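Local coordinates for putative transcriptional regulator protein, LacI family (Rhizobium etli, PDB 3MIZ) that probably binds cis-regulatory DNA and represses transcription, as LacI-family regulators do, at residues S24-S29 with V77-R82; S29-R34 with D234-T239; Q117-L122 with E147-A152; Y125-G130 with S158-T163; Y183-A188 with Y213-A218. One frame throughout, in Å; residues are numbered along the deposited sequence.

Contacts 1, 3, 4 and 5 bury most of the residues that touch, whereas contact 2 lies at the surface, and their chemistry follows this division: contact 2 rests on charges, contacts 3 to 5 on apolar packing, and contact 1 mixes packing with one hydrogen bond. Contacts 1 and 2 share Ser29, and their centres are about 11 Å apart. Contacts 3 and 4 both pair helix 115-127 with helix 144-160, first along their length through alanines, then at their ends through larger side chains, with centres about 13 Å apart. Contact 5 joins another helix pair and, like contacts 1 and 2, touches the second subunit.

Contact 1 of 5, residues S24-S29 with V77-R82; sequences STTPYS and VTMYRR
Met79, a selenomethionine, lies against Thr26 and Ser29 at the C-terminal ends of the strands of a parallel sheet, in the Rossmann-like lobe of a periplasmic-binding-protein fold. Residues 24-29 form the loop between strand 15-20 and helix 30-42, and the other segment leaves strand 73-78 and turns a corner at Met79 and Tyr80. The Met79 side chain can be followed outward. Its CB presses on Thr26 CG2 at 3.4 Å, tighter than ordinary van der Waals contact, and CG lies 3.5 Å from Thr26 CB; the two side chains slide past each other in opposite directions. With CG anti to the carbonyl carbon (chi1 -73°) and the chain bent at chi2 and chi3, the selenium is brought back over the loop, where SE sits 3.0 Å from Thr26 O and 3.6 Å from Ser29 CB. The terminal CE comes no nearer to the loop than 4.0 Å, at Ser29 CB. The backbone at this corner is gripped as well: Met79 N bonds to Asp21 OD1, placing the residue beside the end of strand 15-20. Pro27 packs against Pro27 of the second subunit, so the loop also faces the dimer partner. The polar link across the contact is short: Ser29 OG donates to Met79 O at 2.6 Å, meeting a lone pair in the carbonyl plane at a C=O...OG angle of 132°.

Contact 2 of 5, residues S29-R34 with D234-T239; sequences SVDIVR and DFRTVT
Asp31 and Arg236 reach toward each other from opposite directions, from helix 30-42 in one lobe and the short helix 236-239 in the other, and meet across the cleft of this two-lobed, periplasmic-binding-protein-like fold. The close part is a single salt bridge, Asp31 OD2 to Arg236 NH2 at 2.7 Å. Its hydrogen-bond component is weak: the N-H...O angle is 115°, and the carboxylate and guanidinium planes stand 80° apart, which excludes a flat two-pronged pairing. The bend at chi2 of Arg236 (86°) turns its chain toward Asp31, while NH1 makes a weak bond to Asp234 O and a longer salt bridge, 3.5 Å, to Asp234 OD2. The looser side belongs to Arg34, whose extended chain brings NH1 to 3.3 Å from Asp31 OD2, again a weak bond, and to 3.7 Å from Arg236 NH2; its guanidinium also has Tyr254 as a cation-pi partner. Solvent reaches this surface contact: Arg236 is exposed, Asp31 and Arg34 partly so, and only 91 Å² is buried between the segments. An asparagine in place of Asp31 would probably leave the neighbouring guanidiniums of Arg34 and Arg236 without the negative charge they now share. Two guanidiniums on one oxygen would be expected to keep Asp31 ionised, and the weak bond angles suggest a link between the lobes that is mainly electrostatic rather than strictly directional.

Contact 3 of 5, residues Q117-L122 with E147-A152; sequences QGARDL and ELRLDA
Ala119 CB settles against the backbone of the neighbouring helix, 3.4 Å from Arg149 O and 3.6 Å from Ala152 CB. The return contact is similar in kind: Ala152 CB lies 3.7 Å from Arg120 N, so each methyl meets main-chain atoms of the facing helix. Such small side chains are consistent with the close approach of the axes, 7.8 Å, at a signed crossing angle of -37°. The side chain of Arg149 joins in only at its CB, 3.9 Å from Ala119 CB. From there the chain runs out extended, and its polar end is engaged elsewhere: NE pairs with Asp115 in a salt bridge, NH1 bonds to Gly204 O, and the guanidinium makes a cation-pi contact with Phe232. Tyr116, one residue before the first segment, also touches Ala152. Close alanine-lined pairing of neighbouring helices beside a central sheet fits the Rossmann-like alpha/beta architecture of a LacI-type lobe, with helix 144-160 forming the crossover between parallel strands 134-138 and 167-174.

Contact 4 of 5, residues Y125-G130 with S158-T163; sequences YLLERG and SEFGLT
Leu127 lies over one face of the Phe160 ring, its CB 4.1 Å from the ring centroid and only 8° off the normal, a well-centred CH-pi contact. The conformation of each partner explains the fit. In Phe160, CG is anti to the backbone N (chi1 -179°), which swings the ring across to helix 115-127. Leu127 has CG anti to the carbonyl carbon (chi1 -61°); its CD1 lies 3.5 Å from Phe160 CB, at the root of the ring, while CD2 reaches on to Leu162 CD1 at 3.6 Å. Leu127 thus touches both the ring and a second leucine, through different branches. Leu162 can come round to it because the chain leaves the helix at Gly161, which has positive phi. Arg132 touches both Phe160 and Leu162, extending the cluster beyond the two segments. The contact closes the C-terminal ends of two neighbouring helices, where each chain turns off toward the next strand, 134-138 or 167-174, as in the alternating alpha/beta layers of a periplasmic-binding-protein lobe.

Contact 5 of 5, residues Y183-A188 with Y213-A218; sequences YVFAAA and YIAAMA
Helical segments 184-188 and 213-217 run in roughly the same direction, their axes 8.7 Å apart at closest approach and crossed at a signed angle of -41°, with Phe185 and Ala215 nearest in the backbone. They belong to successive helices of the Rossmann-like alpha/beta lobe: helix 184-192 leads into strand 200-203, and helix 206-217 makes the crossover from that strand to parallel strand 228-230. Ala215 is the centre of the interface. Its CB touches Ala188 CB at 3.8 Å, and it also meets Phe185 CD1 at 3.8 Å. Phe185 starts off to one side, but with CG anti to the backbone N (chi1 178°) its ring swings in to the other helix, and CE1 comes to 3.4 Å from Ala215 CA. Lys243 and Leu242 of the second subunit pack on Phe185 and Ile214 respectively, so the seam adjoins the dimer interface. An alanine at Phe185 would probably open a gap beside Ala215 and leave Ile214 of the same chain, and Lys243 of the second subunit, without the ring they pack on. The ring presents its edge, not a face, to the Ile214 main chain: C of Ile214 lies near the ring plane, 3.9 Å from Phe185 CE1.

Contact 1 of 5, residues S24-S29 with V77-R82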
# COMPACT_ATOMS: atom_id res chain seq x y z
N SER A 24 5.33 8.09 2.79
CA SER A 24 6.00 7.81 1.53
C SER A 24 6.66 6.43 1.51
O SER A 24 7.07 5.95 0.46
CB SER A 24 7.06 8.88 1.23
OG SER A 24 8.16 8.78 2.12
N THR A 25 6.75 5.81 2.68
CA THR A 25 7.35 4.48 2.79
C THR A 25 6.42 3.49 3.49
O THR A 25 6.74 2.31 3.61
CB THR A 25 8.69 4.54 3.55
OG1 THR A 25 9.22 3.22 3.67
CG2 THR A 25 8.48 5.14 4.94
N THR A 26 5.27 3.98 3.94
CA THR A 26 4.26 3.16 4.62
C THR A 26 2.88 3.49 4.06
O THR A 26 2.23 4.44 4.50
CB THR A 26 4.25 3.42 6.15
OG1 THR A 26 5.51 3.03 6.72
CG2 THR A 26 3.14 2.63 6.83
N PRO A 27 2.41 2.72 3.06
CA PRO A 27 1.09 2.95 2.46
C PRO A 27 -0.02 2.03 2.97
O PRO A 27 -0.99 1.76 2.26
CB PRO A 27 1.34 2.72 0.96
CG PRO A 27 2.84 2.47 0.84
CD PRO A 27 3.23 1.90 2.17
N TYR A 28 0.12 1.55 4.20
CA TYR A 28 -0.87 0.65 4.78
C TYR A 28 -1.73 1.39 5.79
O TYR A 28 -2.43 0.77 6.60
CB TYR A 28 -0.19 -0.53 5.48
CG TYR A 28 1.11 -0.96 4.85
CD1 TYR A 28 1.19 -1.26 3.49
CD2 TYR A 28 2.26 -1.09 5.62
CE1 TYR A 28 2.39 -1.68 2.91
CE2 TYR A 28 3.47 -1.50 5.05
CZ TYR A 28 3.52 -1.80 3.70
OH TYR A 28 4.71 -2.21 3.14
N SER A 29 -1.68 2.71 5.76
CA SER A 29 -2.45 3.49 6.71
C SER A 29 -3.17 4.64 6.04
O SER A 29 -3.74 5.51 6.70
CB SER A 29 -1.52 4.02 7.79
OG SER A 29 -0.71 2.96 8.26
N VAL A 77 -0.99 12.48 12.29
CA VAL A 77 -1.20 11.06 12.03
C VAL A 77 0.09 10.27 11.82
O VAL A 77 0.95 10.64 11.02
CB VAL A 77 -2.08 10.89 10.76
CG1 VAL A 77 -2.39 9.41 10.52
CG2 VAL A 77 -3.34 11.71 10.90
N THR A 78 0.23 9.18 12.56
CA THR A 78 1.41 8.34 12.40
C THR A 78 1.02 7.10 11.60
O THR A 78 -0.12 6.63 11.70
CB THR A 78 1.99 7.94 13.78
OG1 THR A 78 0.96 7.36 14.59
CG2 THR A 78 2.56 9.17 14.49
N MSE A 79 1.94 6.60 10.79
CA MSE A 79 1.66 5.42 9.97
C MSE A 79 1.42 4.18 10.84
O MSE A 79 0.58 3.34 10.51
CB MSE A 79 2.82 5.17 9.00
CG MSE A 79 2.86 6.17 7.86
SE MSE A 79 1.22 6.11 6.82
CE MSE A 79 0.28 7.64 7.56
N TYR A 80 2.16 4.06 11.94
CA TYR A 80 1.94 2.96 12.86
C TYR A 80 1.78 3.56 14.24
O TYR A 80 2.15 4.71 14.47
CB TYR A 80 3.09 1.93 12.83
CG TYR A 80 4.48 2.51 12.85
CD1 TYR A 80 5.19 2.68 11.66
CD2 TYR A 80 5.10 2.87 14.05
CE1 TYR A 80 6.49 3.19 11.66
CE2 TYR A 80 6.39 3.39 14.06
CZ TYR A 80 7.08 3.54 12.87
OH TYR A 80 8.36 4.03 12.88
N ARG A 81 1.23 2.78 15.15
CA ARG A 81 0.99 3.29 16.49
C ARG A 81 2.27 3.72 17.20
O ARG A 81 3.22 2.96 17.30
CB ARG A 81 0.25 2.23 17.30
CG ARG A 81 -0.53 2.81 18.44
CD ARG A 81 -1.39 1.74 19.06
NE ARG A 81 -1.94 2.17 20.34
CZ ARG A 81 -2.66 1.40 21.13
NH1 ARG A 81 -2.93 0.15 20.76
NH2 ARG A 81 -3.12 1.87 22.28
N ARG A 82 2.27 4.96 17.69
CA ARG A 82 3.44 5.50 18.37
C ARG A 82 3.04 6.35 19.57
O ARG A 82 1.89 6.79 19.69
CB ARG A 82 4.23 6.42 17.41
CG ARG A 82 4.82 5.76 16.18
CD ARG A 82 5.46 6.82 15.28
NE ARG A 82 6.43 7.62 16.01
CZ ARG A 82 6.89 8.80 15.61
NH1 ARG A 82 6.48 9.34 14.47
NH2 ARG A 82 7.77 9.46 16.37

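Contact 2 of 5, residues S29-R34 with D234-T239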
# COMPACT_ATOMS: atom_id res chain seq x y z
N SER A 29 -1.68 2.71 5.76
CA SER A 29 -2.45 3.49 6.71
C SER A 29 -3.17 4.64 6.04
O SER A 29 -3.74 5.51 6.70
CB SER A 29 -1.52 4.02 7.79
OG SER A 29 -0.71 2.96 8.26
N VAL A 30 -3.14 4.63 4.71
CA VAL A 30 -3.79 5.65 3.91
C VAL A 30 -5.28 5.71 4.21
O VAL A 30 -5.92 6.72 3.96
CB VAL A 30 -3.60 5.39 2.40
CG1 VAL A 30 -2.12 5.38 2.06
CG2 VAL A 30 -4.25 4.08 2.01
N ASP A 31 -5.83 4.61 4.73
CA ASP A 31 -7.25 4.58 5.05
C ASP A 31 -7.61 5.66 6.07
O ASP A 31 -8.75 6.12 6.12
CB ASP A 31 -7.65 3.20 5.58
CG ASP A 31 -8.58 2.47 4.64
OD1 ASP A 31 -8.31 2.48 3.42
OD2 ASP A 31 -9.58 1.89 5.12
N ILE A 32 -6.65 6.06 6.90
CA ILE A 32 -6.94 7.12 7.86
C ILE A 32 -7.18 8.37 7.03
O ILE A 32 -8.14 9.11 7.27
CB ILE A 32 -5.76 7.39 8.82
CG1 ILE A 32 -5.55 6.18 9.73
CG2 ILE A 32 -6.07 8.63 9.68
CD1 ILE A 32 -4.30 6.29 10.59
N VAL A 33 -6.31 8.59 6.06
CA VAL A 33 -6.44 9.76 5.19
C VAL A 33 -7.76 9.67 4.45
O VAL A 33 -8.46 10.67 4.31
CB VAL A 33 -5.26 9.83 4.21
CG1 VAL A 33 -5.34 11.11 3.39
CG2 VAL A 33 -3.95 9.75 4.97
N ARG A 34 -8.10 8.47 3.99
CA ARG A 34 -9.36 8.25 3.29
C ARG A 34 -10.53 8.66 4.18
O ARG A 34 -11.48 9.29 3.72
CB ARG A 34 -9.49 6.76 2.92
CG ARG A 34 -10.81 6.39 2.27
CD ARG A 34 -11.00 4.87 2.28
NE ARG A 34 -12.40 4.52 2.11
CZ ARG A 34 -12.96 3.40 2.56
NH1 ARG A 34 -12.23 2.51 3.21
NH2 ARG A 34 -14.25 3.18 2.36
N ASP A 234 -6.50 -6.22 8.61
CA ASP A 234 -7.46 -6.31 7.51
C ASP A 234 -6.96 -5.41 6.40
O ASP A 234 -7.65 -4.49 5.94
CB ASP A 234 -8.90 -5.93 7.88
CG ASP A 234 -9.90 -6.36 6.77
OD1 ASP A 234 -9.63 -7.38 6.10
OD2 ASP A 234 -10.94 -5.69 6.58
N PHE A 235 -5.73 -5.68 5.99
CA PHE A 235 -5.07 -4.96 4.90
C PHE A 235 -5.70 -5.61 3.67
O PHE A 235 -5.27 -6.68 3.25
CB PHE A 235 -3.56 -5.22 4.96
CG PHE A 235 -2.77 -4.58 3.85
CD1 PHE A 235 -3.17 -3.38 3.28
CD2 PHE A 235 -1.58 -5.17 3.41
CE1 PHE A 235 -2.40 -2.76 2.28
CE2 PHE A 235 -0.81 -4.56 2.42
CZ PHE A 235 -1.22 -3.36 1.85
N ARG A 236 -6.72 -4.95 3.11
CA ARG A 236 -7.46 -5.45 1.96
C ARG A 236 -6.65 -6.07 0.82
O ARG A 236 -7.00 -7.12 0.30
CB ARG A 236 -8.36 -4.35 1.38
CG ARG A 236 -9.21 -3.60 2.39
CD ARG A 236 -8.42 -2.43 3.01
NE ARG A 236 -9.31 -1.37 3.48
CZ ARG A 236 -10.12 -1.48 4.53
NH1 ARG A 236 -10.16 -2.61 5.23
NH2 ARG A 236 -10.89 -0.46 4.88
N THR A 237 -5.57 -5.40 0.43
CA THR A 237 -4.71 -5.88 -0.65
C THR A 237 -4.35 -7.36 -0.42
O THR A 237 -4.29 -8.16 -1.36
CB THR A 237 -3.42 -5.04 -0.71
OG1 THR A 237 -3.76 -3.70 -1.09
CG2 THR A 237 -2.44 -5.62 -1.71
N VAL A 238 -4.14 -7.71 0.83
CA VAL A 238 -3.77 -9.06 1.19
C VAL A 238 -4.93 -9.98 1.57
O VAL A 238 -5.12 -11.03 0.96
CB VAL A 238 -2.76 -9.04 2.36
CG1 VAL A 238 -2.39 -10.47 2.77
CG2 VAL A 238 -1.53 -8.25 1.95
N THR A 239 -5.72 -9.58 2.56
CA THR A 239 -6.80 -10.45 3.04
C THR A 239 -7.71 -11.05 1.99
O THR A 239 -8.14 -12.21 2.12
CB THR A 239 -7.66 -9.73 4.11
OG1 THR A 239 -8.29 -8.58 3.54
CG2 THR A 239 -6.77 -9.30 5.27

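Contact 3 of 5, residues Q117-L122 with E147-A152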
# COMPACT_ATOMS: atom_id res chain seq x y z
N GLN A 117 -6.96 -5.32 22.54
CA GLN A 117 -8.29 -5.90 22.48
C GLN A 117 -8.44 -6.78 21.23
O GLN A 117 -8.97 -7.89 21.31
CB GLN A 117 -9.35 -4.79 22.47
CG GLN A 117 -10.73 -5.20 21.98
CD GLN A 117 -10.87 -5.04 20.48
OE1 GLN A 117 -10.47 -4.03 19.93
NE2 GLN A 117 -11.46 -6.05 19.82
N GLY A 118 -7.96 -6.27 20.10
CA GLY A 118 -8.06 -7.02 18.86
C GLY A 118 -7.35 -8.36 18.93
O GLY A 118 -7.91 -9.38 18.51
N ALA A 119 -6.13 -8.37 19.46
CA ALA A 119 -5.36 -9.61 19.57
C ALA A 119 -6.00 -10.54 20.59
O ALA A 119 -5.97 -11.76 20.44
CB ALA A 119 -3.92 -9.31 19.96
N ARG A 120 -6.59 -9.95 21.63
CA ARG A 120 -7.26 -10.72 22.66
C ARG A 120 -8.45 -11.47 22.05
O ARG A 120 -8.60 -12.67 22.24
CB ARG A 120 -7.76 -9.79 23.78
CG ARG A 120 -8.70 -10.47 24.79
CD ARG A 120 -9.06 -9.53 25.95
NE ARG A 120 -9.95 -8.42 25.59
CZ ARG A 120 -9.67 -7.14 25.80
NH1 ARG A 120 -8.51 -6.80 26.35
NH2 ARG A 120 -10.54 -6.18 25.49
N ASP A 121 -9.28 -10.75 21.30
CA ASP A 121 -10.46 -11.36 20.70
C ASP A 121 -10.12 -12.39 19.63
O ASP A 121 -10.84 -13.38 19.47
CB ASP A 121 -11.36 -10.28 20.10
CG ASP A 121 -12.02 -9.43 21.16
OD1 ASP A 121 -12.10 -9.90 22.32
OD2 ASP A 121 -12.47 -8.32 20.84
N LEU A 122 -9.02 -12.17 18.92
CA LEU A 122 -8.59 -13.09 17.88
C LEU A 122 -8.05 -14.36 18.53
O LEU A 122 -8.27 -15.47 18.04
CB LEU A 122 -7.52 -12.41 17.02
CG LEU A 122 -7.28 -12.86 15.59
CD1 LEU A 122 -8.59 -13.08 14.86
CD2 LEU A 122 -6.45 -11.79 14.89
N GLU A 147 4.14 -5.38 19.98
CA GLU A 147 4.32 -5.84 21.35
C GLU A 147 3.00 -5.95 22.09
O GLU A 147 2.79 -6.87 22.87
CB GLU A 147 5.25 -4.90 22.11
CG GLU A 147 6.12 -5.57 23.16
CD GLU A 147 7.05 -6.63 22.57
OE1 GLU A 147 7.39 -6.54 21.36
OE2 GLU A 147 7.46 -7.54 23.32
N LEU A 148 2.09 -5.00 21.86
CA LEU A 148 0.80 -5.05 22.54
C LEU A 148 -0.02 -6.25 22.08
O LEU A 148 -0.74 -6.85 22.87
CB LEU A 148 0.00 -3.78 22.28
CG LEU A 148 0.60 -2.50 22.88
CD1 LEU A 148 -0.28 -1.31 22.53
CD2 LEU A 148 0.71 -2.66 24.39
N ARG A 149 0.07 -6.60 20.80
CA ARG A 149 -0.67 -7.75 20.29
C ARG A 149 -0.12 -9.03 20.91
O ARG A 149 -0.86 -9.97 21.20
CB ARG A 149 -0.57 -7.81 18.76
CG ARG A 149 -1.15 -6.58 18.09
CD ARG A 149 -0.89 -6.55 16.60
NE ARG A 149 -1.26 -5.25 16.05
CZ ARG A 149 -1.14 -4.92 14.76
NH1 ARG A 149 -0.66 -5.80 13.89
NH2 ARG A 149 -1.50 -3.71 14.36
N LEU A 150 1.20 -9.05 21.11
CA LEU A 150 1.86 -10.20 21.70
C LEU A 150 1.51 -10.28 23.19
O LEU A 150 1.31 -11.37 23.73
CB LEU A 150 3.38 -10.09 21.52
CG LEU A 150 4.21 -11.18 22.23
CD1 LEU A 150 3.86 -12.57 21.68
CD2 LEU A 150 5.68 -10.88 22.03
N ASP A 151 1.44 -9.13 23.84
CA ASP A 151 1.08 -9.11 25.26
C ASP A 151 -0.30 -9.75 25.42
O ASP A 151 -0.54 -10.50 26.36
CB ASP A 151 1.00 -7.68 25.80
CG ASP A 151 2.36 -7.02 25.97
OD1 ASP A 151 3.39 -7.73 26.06
OD2 ASP A 151 2.39 -5.77 26.03
N ALA A 152 -1.20 -9.42 24.50
CA ALA A 152 -2.57 -9.94 24.54
C ALA A 152 -2.59 -11.44 24.32
O ALA A 152 -3.29 -12.16 25.02
CB ALA A 152 -3.42 -9.26 23.48

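Contact 4 of 5, residues Y125-G130 with S158-T163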
# COMPACT_ATOMS: atom_id res chain seq x y z
N TYR A 125 -10.94 -16.32 19.82
CA TYR A 125 -11.62 -16.91 18.67
C TYR A 125 -11.07 -18.32 18.42
O TYR A 125 -11.82 -19.28 18.27
CB TYR A 125 -11.42 -16.02 17.44
CG TYR A 125 -11.96 -16.61 16.15
CD1 TYR A 125 -11.18 -17.47 15.37
CD2 TYR A 125 -13.25 -16.32 15.72
CE1 TYR A 125 -11.67 -18.02 14.19
CE2 TYR A 125 -13.75 -16.87 14.53
CZ TYR A 125 -12.96 -17.71 13.78
OH TYR A 125 -13.45 -18.25 12.61
N LEU A 126 -9.74 -18.43 18.39
CA LEU A 126 -9.10 -19.71 18.17
C LEU A 126 -9.35 -20.67 19.34
O LEU A 126 -9.67 -21.84 19.12
CB LEU A 126 -7.60 -19.51 17.96
CG LEU A 126 -7.26 -18.81 16.65
CD1 LEU A 126 -5.78 -18.47 16.58
CD2 LEU A 126 -7.66 -19.72 15.47
N LEU A 127 -9.23 -20.17 20.57
CA LEU A 127 -9.45 -21.00 21.76
C LEU A 127 -10.85 -21.58 21.82
O LEU A 127 -11.05 -22.72 22.25
CB LEU A 127 -9.20 -20.17 23.03
CG LEU A 127 -7.78 -19.62 23.19
CD1 LEU A 127 -7.69 -18.72 24.42
CD2 LEU A 127 -6.80 -20.78 23.29
N GLU A 128 -11.84 -20.80 21.39
CA GLU A 128 -13.22 -21.27 21.40
C GLU A 128 -13.44 -22.23 20.23
O GLU A 128 -14.49 -22.87 20.13
CB GLU A 128 -14.19 -20.09 21.31
CG GLU A 128 -13.96 -19.04 22.39
CD GLU A 128 -14.99 -17.93 22.36
OE1 GLU A 128 -15.27 -17.40 21.26
OE2 GLU A 128 -15.51 -17.58 23.44
N ARG A 129 -12.45 -22.32 19.34
CA ARG A 129 -12.54 -23.20 18.18
C ARG A 129 -11.65 -24.45 18.32
O ARG A 129 -11.17 -24.99 17.33
CB ARG A 129 -12.16 -22.46 16.89
CG ARG A 129 -13.02 -21.23 16.57
CD ARG A 129 -14.48 -21.57 16.44
NE ARG A 129 -15.27 -20.48 15.88
CZ ARG A 129 -15.42 -19.28 16.44
NH1 ARG A 129 -14.84 -19.00 17.60
NH2 ARG A 129 -16.19 -18.37 15.86
N GLY A 130 -11.43 -24.88 19.56
CA GLY A 130 -10.65 -26.08 19.83
C GLY A 130 -9.14 -26.07 19.78
O GLY A 130 -8.52 -27.07 20.14
N SER A 158 -3.00 -17.57 28.69
CA SER A 158 -2.78 -17.99 30.08
C SER A 158 -4.09 -17.95 30.86
O SER A 158 -4.37 -18.85 31.66
CB SER A 158 -1.74 -17.09 30.76
OG SER A 158 -0.42 -17.52 30.46
N GLU A 159 -4.89 -16.92 30.62
CA GLU A 159 -6.17 -16.76 31.30
C GLU A 159 -7.09 -17.94 30.94
O GLU A 159 -7.97 -18.32 31.73
CB GLU A 159 -6.82 -15.44 30.87
CG GLU A 159 -8.17 -15.14 31.50
CD GLU A 159 -8.74 -13.80 31.04
OE1 GLU A 159 -8.92 -13.61 29.82
OE2 GLU A 159 -9.01 -12.93 31.90
N PHE A 160 -6.89 -18.50 29.76
CA PHE A 160 -7.70 -19.63 29.30
C PHE A 160 -7.20 -20.92 29.93
O PHE A 160 -7.98 -21.82 30.25
CB PHE A 160 -7.64 -19.77 27.78
CG PHE A 160 -8.47 -20.90 27.24
CD1 PHE A 160 -9.85 -20.77 27.13
CD2 PHE A 160 -7.88 -22.10 26.87
CE1 PHE A 160 -10.63 -21.83 26.65
CE2 PHE A 160 -8.65 -23.16 26.39
CZ PHE A 160 -10.03 -23.02 26.28
N GLY A 161 -5.88 -21.03 30.11
CA GLY A 161 -5.34 -22.23 30.71
C GLY A 161 -4.11 -22.79 30.04
O GLY A 161 -3.37 -23.56 30.65
N LEU A 162 -3.89 -22.43 28.78
CA LEU A 162 -2.72 -22.93 28.06
C LEU A 162 -1.45 -22.43 28.72
O LEU A 162 -1.44 -21.38 29.36
CB LEU A 162 -2.75 -22.48 26.60
CG LEU A 162 -3.95 -22.91 25.75
CD1 LEU A 162 -3.72 -22.45 24.31
CD2 LEU A 162 -4.12 -24.42 25.80
N THR A 163 -0.37 -23.19 28.56
CA THR A 163 0.91 -22.81 29.13
C THR A 163 1.87 -22.43 28.02
O THR A 163 1.68 -22.81 26.87
CB THR A 163 1.54 -23.97 29.93
OG1 THR A 163 2.00 -24.97 29.02
CG2 THR A 163 0.52 -24.58 30.88

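Contact 5 of 5, residues Y183-A188 with Y213-A218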
# COMPACT_ATOMS: atom_id res chain seq x y z
N TYR A 183 12.39 -12.78 7.71
CA TYR A 183 12.51 -14.23 7.62
C TYR A 183 11.24 -14.95 8.05
O TYR A 183 11.30 -16.02 8.68
CB TYR A 183 13.69 -14.72 8.48
CG TYR A 183 13.83 -14.01 9.81
CD1 TYR A 183 14.50 -12.80 9.91
CD2 TYR A 183 13.26 -14.54 10.98
CE1 TYR A 183 14.61 -12.11 11.12
CE2 TYR A 183 13.36 -13.86 12.20
CZ TYR A 183 14.04 -12.65 12.26
OH TYR A 183 14.15 -11.96 13.45
N VAL A 184 10.09 -14.37 7.71
CA VAL A 184 8.80 -14.96 8.09
C VAL A 184 8.62 -16.36 7.51
O VAL A 184 8.26 -17.29 8.23
CB VAL A 184 7.62 -14.07 7.63
CG1 VAL A 184 6.31 -14.65 8.11
CG2 VAL A 184 7.79 -12.64 8.17
N PHE A 185 8.89 -16.51 6.22
CA PHE A 185 8.74 -17.82 5.57
C PHE A 185 9.58 -18.89 6.27
O PHE A 185 9.09 -19.99 6.57
CB PHE A 185 9.17 -17.73 4.10
CG PHE A 185 9.11 -19.05 3.37
CD1 PHE A 185 7.89 -19.56 2.93
CD2 PHE A 185 10.27 -19.79 3.16
CE1 PHE A 185 7.83 -20.79 2.29
CE2 PHE A 185 10.22 -21.03 2.51
CZ PHE A 185 8.99 -21.53 2.08
N ALA A 186 10.85 -18.57 6.51
CA ALA A 186 11.77 -19.50 7.16
C ALA A 186 11.34 -19.84 8.58
O ALA A 186 11.45 -20.99 9.01
CB ALA A 186 13.19 -18.94 7.16
N ALA A 187 10.84 -18.84 9.30
CA ALA A 187 10.39 -19.06 10.67
C ALA A 187 9.13 -19.93 10.70
O ALA A 187 9.02 -20.83 11.53
CB ALA A 187 10.11 -17.73 11.35
N ALA A 188 8.20 -19.66 9.80
CA ALA A 188 6.95 -20.43 9.73
C ALA A 188 7.22 -21.86 9.31
O ALA A 188 6.54 -22.79 9.74
CB ALA A 188 5.99 -19.77 8.75
N TYR A 213 1.20 -18.63 4.54
CA TYR A 213 0.33 -19.43 3.68
C TYR A 213 1.22 -20.27 2.77
O TYR A 213 1.00 -21.47 2.60
CB TYR A 213 -0.55 -18.54 2.79
CG TYR A 213 -1.94 -18.29 3.32
CD1 TYR A 213 -2.16 -17.75 4.59
CD2 TYR A 213 -3.06 -18.55 2.52
CE1 TYR A 213 -3.44 -17.46 5.04
CE2 TYR A 213 -4.35 -18.26 2.96
CZ TYR A 213 -4.53 -17.72 4.22
OH TYR A 213 -5.80 -17.41 4.65
N ILE A 214 2.22 -19.62 2.18
CA ILE A 214 3.13 -20.30 1.26
C ILE A 214 3.96 -21.35 2.00
O ILE A 214 4.19 -22.45 1.48
CB ILE A 214 4.05 -19.28 0.55
CG1 ILE A 214 3.18 -18.32 -0.28
CG2 ILE A 214 5.05 -20.01 -0.37
CD1 ILE A 214 3.95 -17.31 -1.08
N ALA A 215 4.41 -21.02 3.21
CA ALA A 215 5.18 -21.97 4.00
C ALA A 215 4.36 -23.24 4.25
O ALA A 215 4.85 -24.35 4.08
CB ALA A 215 5.58 -21.33 5.32
N ALA A 216 3.10 -23.07 4.64
CA ALA A 216 2.24 -24.22 4.92
C ALA A 216 1.94 -25.05 3.67
O ALA A 216 2.07 -26.28 3.69
CB ALA A 216 0.93 -23.74 5.55
N MSE A 217 1.54 -24.40 2.58
CA MSE A 217 1.23 -25.11 1.34
C MSE A 217 2.45 -25.80 0.75
O MSE A 217 2.34 -26.87 0.14
CB MSE A 217 0.62 -24.14 0.32
CG MSE A 217 -0.69 -23.55 0.76
SE MSE A 217 -1.41 -22.27 -0.51
CE MSE A 217 -2.31 -23.54 -1.69
N ALA A 218 3.62 -25.20 0.94
CA ALA A 218 4.85 -25.77 0.42
C ALA A 218 5.18 -27.09 1.13
O ALA A 218 6.02 -27.86 0.66
CB ALA A 218 6.00 -24.78 0.58